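Long-range contact in ORC1-type DNA replication protein 2 (Aeropyrum pernix, PDB 1W5T), which binds DNA and ATP and takes part in regulating the initiation of DNA replication, as a Cdc6/Orc-type AAA+ ATPase: residues 331-339 with 349-359. Residues are numbered along the deposited sequence; the frame is centred on the assembly and turned at random.
Sequences GLLRQRYED and PRGYTQYHIYL
Glu338 and Pro349 bring the two backbones closest, with CA atoms 5.3 Å apart; from there the spacing grows to 8.5 Å between the CA atoms of Arg334 and Tyr355, and the axes of helical segments 331-339 and 352-359 pass 12.4 Å apart at 110°. Side chains bridge this separation between helices 330-345 and 352-364, whose short connection is consistent with the helix-turn-helix of the C-terminal winged-helix domain. Arg334, with CG anti to the backbone N (chi1 -172°) and the chain bent at chi2, brings NH1 and NH2 to Arg350 O, donating at 2.9 and 2.8 Å from opposite faces of the carbonyl plane. Tyr352 stacks on one guanidinium face, planes 22° apart; the nearly perpendicular Tyr355 ring takes Arg334 CD over its centre, 3.9 Å from the centroid (CH-pi). Arg334 CZ lies over both ring faces, cation-pi to each. Glu338 OE1 accepts from Arg334 NH1 (3.2 Å) in a salt bridge. Arg350 N donates to Tyr337 OH at 3.1 Å; the hydroxyl also hydrogen-bonds His309 ND1, and its ring lies obliquely against Tyr355. At the Leu359 end, Leu333 CD2 meets Leu359 CD2 tip to tip, both residues touching Phe384. A leucine in place of Arg334 would probably leave Arg350 O without both donors and Glu338 without its cationic mate. Helix 331-339 thus holds both backbone polar groups of Arg350, in surroundings that would favour the charged form of buried Arg334.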
loop_
_atom_site.group_PDB
_atom_site.type_symbol
_atom_site.label_atom_id
_atom_site.label_comp_id
_atom_site.label_asym_id
_atom_site.label_seq_id
_atom_site.Cartn_x
_atom_site.Cartn_y
_atom_site.Cartn_z
ATOM N N GLY A 331 -14.584 -16.573 -26.187
ATOM C CA GLY A 331 -15.595 -16.582 -27.225
ATOM C C GLY A 331 -16.900 -16.000 -26.773
ATOM O O GLY A 331 -17.380 -15.048 -27.369
ATOM N N LEU A 332 -17.481 -16.587 -25.732
ATOM C CA LEU A 332 -18.706 -16.088 -25.102
ATOM C C LEU A 332 -18.574 -14.617 -24.625
ATOM O O LEU A 332 -19.502 -13.811 -24.807
ATOM C CB LEU A 332 -19.083 -16.980 -23.911
ATOM C CG LEU A 332 -20.496 -17.506 -23.576
ATOM C CD1 LEU A 332 -20.718 -17.596 -22.076
ATOM C CD2 LEU A 332 -21.661 -16.774 -24.241
ATOM N N LEU A 333 -17.446 -14.270 -24.007
ATOM C CA LEU A 333 -17.250 -12.909 -23.538
ATOM C C LEU A 333 -17.445 -11.908 -24.678
ATOM O O LEU A 333 -18.263 -10.984 -24.557
ATOM C CB LEU A 333 -15.893 -12.761 -22.838
ATOM C CG LEU A 333 -15.579 -11.457 -22.088
ATOM C CD1 LEU A 333 -16.718 -11.004 -21.142
ATOM C CD2 LEU A 333 -14.282 -11.565 -21.333
ATOM N N ARG A 334 -16.720 -12.131 -25.780
ATOM C CA ARG A 334 -16.822 -11.339 -26.998
ATOM C C ARG A 334 -18.277 -11.247 -27.476
ATOM O O ARG A 334 -18.774 -10.145 -27.784
ATOM C CB ARG A 334 -15.927 -11.933 -28.101
ATOM C CG ARG A 334 -15.796 -11.089 -29.381
ATOM C CD ARG A 334 -15.497 -9.586 -29.161
ATOM N NE ARG A 334 -15.878 -8.782 -30.327
ATOM C CZ ARG A 334 -15.470 -7.536 -30.578
ATOM N NH1 ARG A 334 -15.882 -6.894 -31.656
ATOM N NH2 ARG A 334 -14.664 -6.914 -29.751
ATOM N N GLN A 335 -18.958 -12.392 -27.529
ATOM C CA GLN A 335 -20.372 -12.440 -27.948
ATOM C C GLN A 335 -21.229 -11.507 -27.090
ATOM O O GLN A 335 -21.884 -10.599 -27.611
ATOM C CB GLN A 335 -20.918 -13.857 -27.846
ATOM C CG GLN A 335 -21.636 -14.356 -29.069
ATOM C CD GLN A 335 -21.796 -15.876 -29.041
ATOM O OE1 GLN A 335 -22.888 -16.406 -29.326
ATOM N NE2 GLN A 335 -20.711 -16.587 -28.682
ATOM N N ARG A 336 -21.193 -11.734 -25.777
ATOM C CA ARG A 336 -21.893 -10.888 -24.810
ATOM C C ARG A 336 -21.491 -9.415 -24.862
ATOM O O ARG A 336 -22.299 -8.544 -24.591
ATOM C CB ARG A 336 -21.678 -11.416 -23.397
ATOM C CG ARG A 336 -22.440 -12.698 -23.086
ATOM C CD ARG A 336 -22.264 -13.158 -21.663
ATOM N NE ARG A 336 -22.799 -14.494 -21.470
ATOM C CZ ARG A 336 -22.837 -15.137 -20.302
ATOM N NH1 ARG A 336 -23.359 -16.362 -20.255
ATOM N NH2 ARG A 336 -22.351 -14.578 -19.188
ATOM N N TYR A 337 -20.231 -9.146 -25.189
ATOM C CA TYR A 337 -19.725 -7.786 -25.268
ATOM C C TYR A 337 -20.372 -7.060 -26.440
ATOM O O TYR A 337 -20.831 -5.923 -26.283
ATOM C CB TYR A 337 -18.191 -7.772 -25.409
ATOM C CG TYR A 337 -17.677 -6.431 -25.868
ATOM C CD1 TYR A 337 -17.719 -5.330 -25.024
ATOM C CD2 TYR A 337 -17.199 -6.251 -27.163
ATOM C CE1 TYR A 337 -17.278 -4.105 -25.432
ATOM C CE2 TYR A 337 -16.766 -5.012 -27.593
ATOM C CZ TYR A 337 -16.803 -3.940 -26.713
ATOM O OH TYR A 337 -16.341 -2.706 -27.122
ATOM N N GLU A 338 -20.376 -7.717 -27.602
ATOM C CA GLU A 338 -21.023 -7.179 -28.803
ATOM C C GLU A 338 -22.518 -7.000 -28.560
ATOM O O GLU A 338 -23.059 -5.912 -28.767
ATOM C CB GLU A 338 -20.773 -8.084 -30.019
ATOM C CG GLU A 338 -19.354 -7.980 -30.579
ATOM C CD GLU A 338 -19.031 -9.097 -31.559
ATOM O OE1 GLU A 338 -18.287 -8.854 -32.526
ATOM O OE2 GLU A 338 -19.528 -10.217 -31.360
ATOM N N ASP A 339 -23.153 -8.072 -28.091
ATOM C CA ASP A 339 -24.538 -8.059 -27.648
ATOM C C ASP A 339 -24.767 -6.863 -26.691
ATOM O O ASP A 339 -25.650 -6.028 -26.942
ATOM C CB ASP A 339 -24.922 -9.392 -26.933
ATOM C CG ASP A 339 -25.161 -10.602 -27.905
ATOM O OD1 ASP A 339 -25.259 -10.430 -29.139
ATOM O OD2 ASP A 339 -25.268 -11.792 -27.494
ATOM N N PRO A 349 -19.826 -1.784 -30.773
ATOM C CA PRO A 349 -18.726 -2.591 -30.206
ATOM C C PRO A 349 -17.413 -2.301 -30.901
ATOM O O PRO A 349 -17.411 -2.215 -32.124
ATOM C CB PRO A 349 -19.164 -4.047 -30.448
ATOM C CG PRO A 349 -20.321 -3.998 -31.398
ATOM C CD PRO A 349 -20.918 -2.621 -31.303
ATOM N N ARG A 350 -16.345 -2.121 -30.123
ATOM C CA ARG A 350 -14.998 -1.931 -30.641
ATOM C C ARG A 350 -14.448 -3.215 -31.276
ATOM O O ARG A 350 -14.853 -4.322 -30.908
ATOM C CB ARG A 350 -14.064 -1.477 -29.522
ATOM C CG ARG A 350 -14.403 -0.152 -28.847
ATOM C CD ARG A 350 -14.419 1.081 -29.785
ATOM N NE ARG A 350 -13.132 1.773 -29.846
ATOM C CZ ARG A 350 -12.829 2.891 -29.175
ATOM N NH1 ARG A 350 -13.716 3.466 -28.360
ATOM N NH2 ARG A 350 -11.619 3.439 -29.320
ATOM N N GLY A 351 -13.545 -3.067 -32.241
ATOM C CA GLY A 351 -12.981 -4.190 -32.962
ATOM C C GLY A 351 -12.104 -5.074 -32.093
ATOM O O GLY A 351 -11.706 -4.689 -30.987
ATOM N N TYR A 352 -11.782 -6.252 -32.599
ATOM C CA TYR A 352 -10.990 -7.218 -31.868
ATOM C C TYR A 352 -9.696 -6.681 -31.244
ATOM O O TYR A 352 -9.425 -6.927 -30.071
ATOM C CB TYR A 352 -10.675 -8.395 -32.774
ATOM C CG TYR A 352 -11.823 -9.356 -32.907
ATOM C CD1 TYR A 352 -12.608 -9.371 -34.046
ATOM C CD2 TYR A 352 -12.121 -10.257 -31.889
ATOM C CE1 TYR A 352 -13.668 -10.255 -34.166
ATOM C CE2 TYR A 352 -13.172 -11.149 -32.000
ATOM C CZ TYR A 352 -13.945 -11.143 -33.137
ATOM O OH TYR A 352 -14.987 -12.039 -33.251
ATOM N N THR A 353 -8.921 -5.957 -32.035
ATOM C CA THR A 353 -7.630 -5.392 -31.657
ATOM C C THR A 353 -7.759 -4.510 -30.403
ATOM O O THR A 353 -7.091 -4.744 -29.401
ATOM C CB THR A 353 -7.077 -4.592 -32.890
ATOM O OG1 THR A 353 -5.907 -5.232 -33.404
ATOM C CG2 THR A 353 -6.653 -3.156 -32.537
ATOM N N GLN A 354 -8.669 -3.536 -30.459
ATOM C CA GLN A 354 -8.902 -2.666 -29.333
ATOM C C GLN A 354 -9.435 -3.456 -28.141
ATOM O O GLN A 354 -9.023 -3.232 -27.019
ATOM C CB GLN A 354 -9.803 -1.485 -29.720
ATOM C CG GLN A 354 -9.911 -0.410 -28.645
ATOM C CD GLN A 354 -8.621 0.399 -28.467
ATOM O OE1 GLN A 354 -8.430 1.405 -29.149
ATOM N NE2 GLN A 354 -7.748 -0.031 -27.552
ATOM N N TYR A 355 -10.286 -4.432 -28.419
ATOM C CA TYR A 355 -10.902 -5.301 -27.415
ATOM C C TYR A 355 -9.913 -6.020 -26.520
ATOM O O TYR A 355 -10.124 -6.098 -25.306
ATOM C CB TYR A 355 -11.786 -6.336 -28.122
ATOM C CG TYR A 355 -12.388 -7.403 -27.238
ATOM C CD1 TYR A 355 -13.399 -7.093 -26.335
ATOM C CD2 TYR A 355 -11.980 -8.734 -27.334
ATOM C CE1 TYR A 355 -13.987 -8.068 -25.538
ATOM C CE2 TYR A 355 -12.572 -9.710 -26.549
ATOM C CZ TYR A 355 -13.576 -9.355 -25.646
ATOM O OH TYR A 355 -14.172 -10.291 -24.823
ATOM N N HIS A 356 -8.880 -6.573 -27.154
ATOM C CA HIS A 356 -7.816 -7.352 -26.524
ATOM C C HIS A 356 -6.912 -6.499 -25.662
ATOM O O HIS A 356 -6.402 -6.976 -24.673
ATOM C CB HIS A 356 -6.981 -8.085 -27.597
ATOM C CG HIS A 356 -7.736 -9.165 -28.311
ATOM N ND1 HIS A 356 -7.293 -9.736 -29.492
ATOM C CD2 HIS A 356 -8.904 -9.789 -28.005
ATOM C CE1 HIS A 356 -8.160 -10.654 -29.886
ATOM N NE2 HIS A 356 -9.145 -10.709 -29.001
ATOM N N ILE A 357 -6.679 -5.259 -26.082
ATOM C CA ILE A 357 -5.950 -4.273 -25.297
ATOM C C ILE A 357 -6.719 -4.012 -23.975
ATOM O O ILE A 357 -6.148 -4.072 -22.889
ATOM C CB ILE A 357 -5.714 -2.992 -26.155
ATOM C CG1 ILE A 357 -4.439 -3.144 -27.002
ATOM C CG2 ILE A 357 -5.591 -1.744 -25.307
ATOM C CD1 ILE A 357 -4.539 -2.561 -28.447
ATOM N N TYR A 358 -8.026 -3.756 -24.096
ATOM C CA TYR A 358 -8.933 -3.602 -22.955
ATOM C C TYR A 358 -8.915 -4.758 -21.955
ATOM O O TYR A 358 -8.858 -4.502 -20.741
ATOM C CB TYR A 358 -10.347 -3.388 -23.451
ATOM C CG TYR A 358 -10.585 -2.024 -24.043
ATOM C CD1 TYR A 358 -11.531 -1.833 -25.059
ATOM C CD2 TYR A 358 -9.866 -0.928 -23.591
ATOM C CE1 TYR A 358 -11.767 -0.558 -25.593
ATOM C CE2 TYR A 358 -10.077 0.338 -24.113
ATOM C CZ TYR A 358 -11.031 0.517 -25.111
ATOM O OH TYR A 358 -11.211 1.788 -25.598
ATOM N N LEU A 359 -8.945 -6.006 -22.453
ATOM C CA LEU A 359 -8.920 -7.185 -21.597
ATOM C C LEU A 359 -7.604 -7.313 -20.852
ATOM O O LEU A 359 -7.577 -7.605 -19.649
ATOM C CB LEU A 359 -9.161 -8.471 -22.389
ATOM C CG LEU A 359 -10.594 -8.983 -22.423
ATOM C CD1 LEU A 359 -10.750 -9.993 -23.509
ATOM C CD2 LEU A 359 -11.020 -9.551 -21.085
#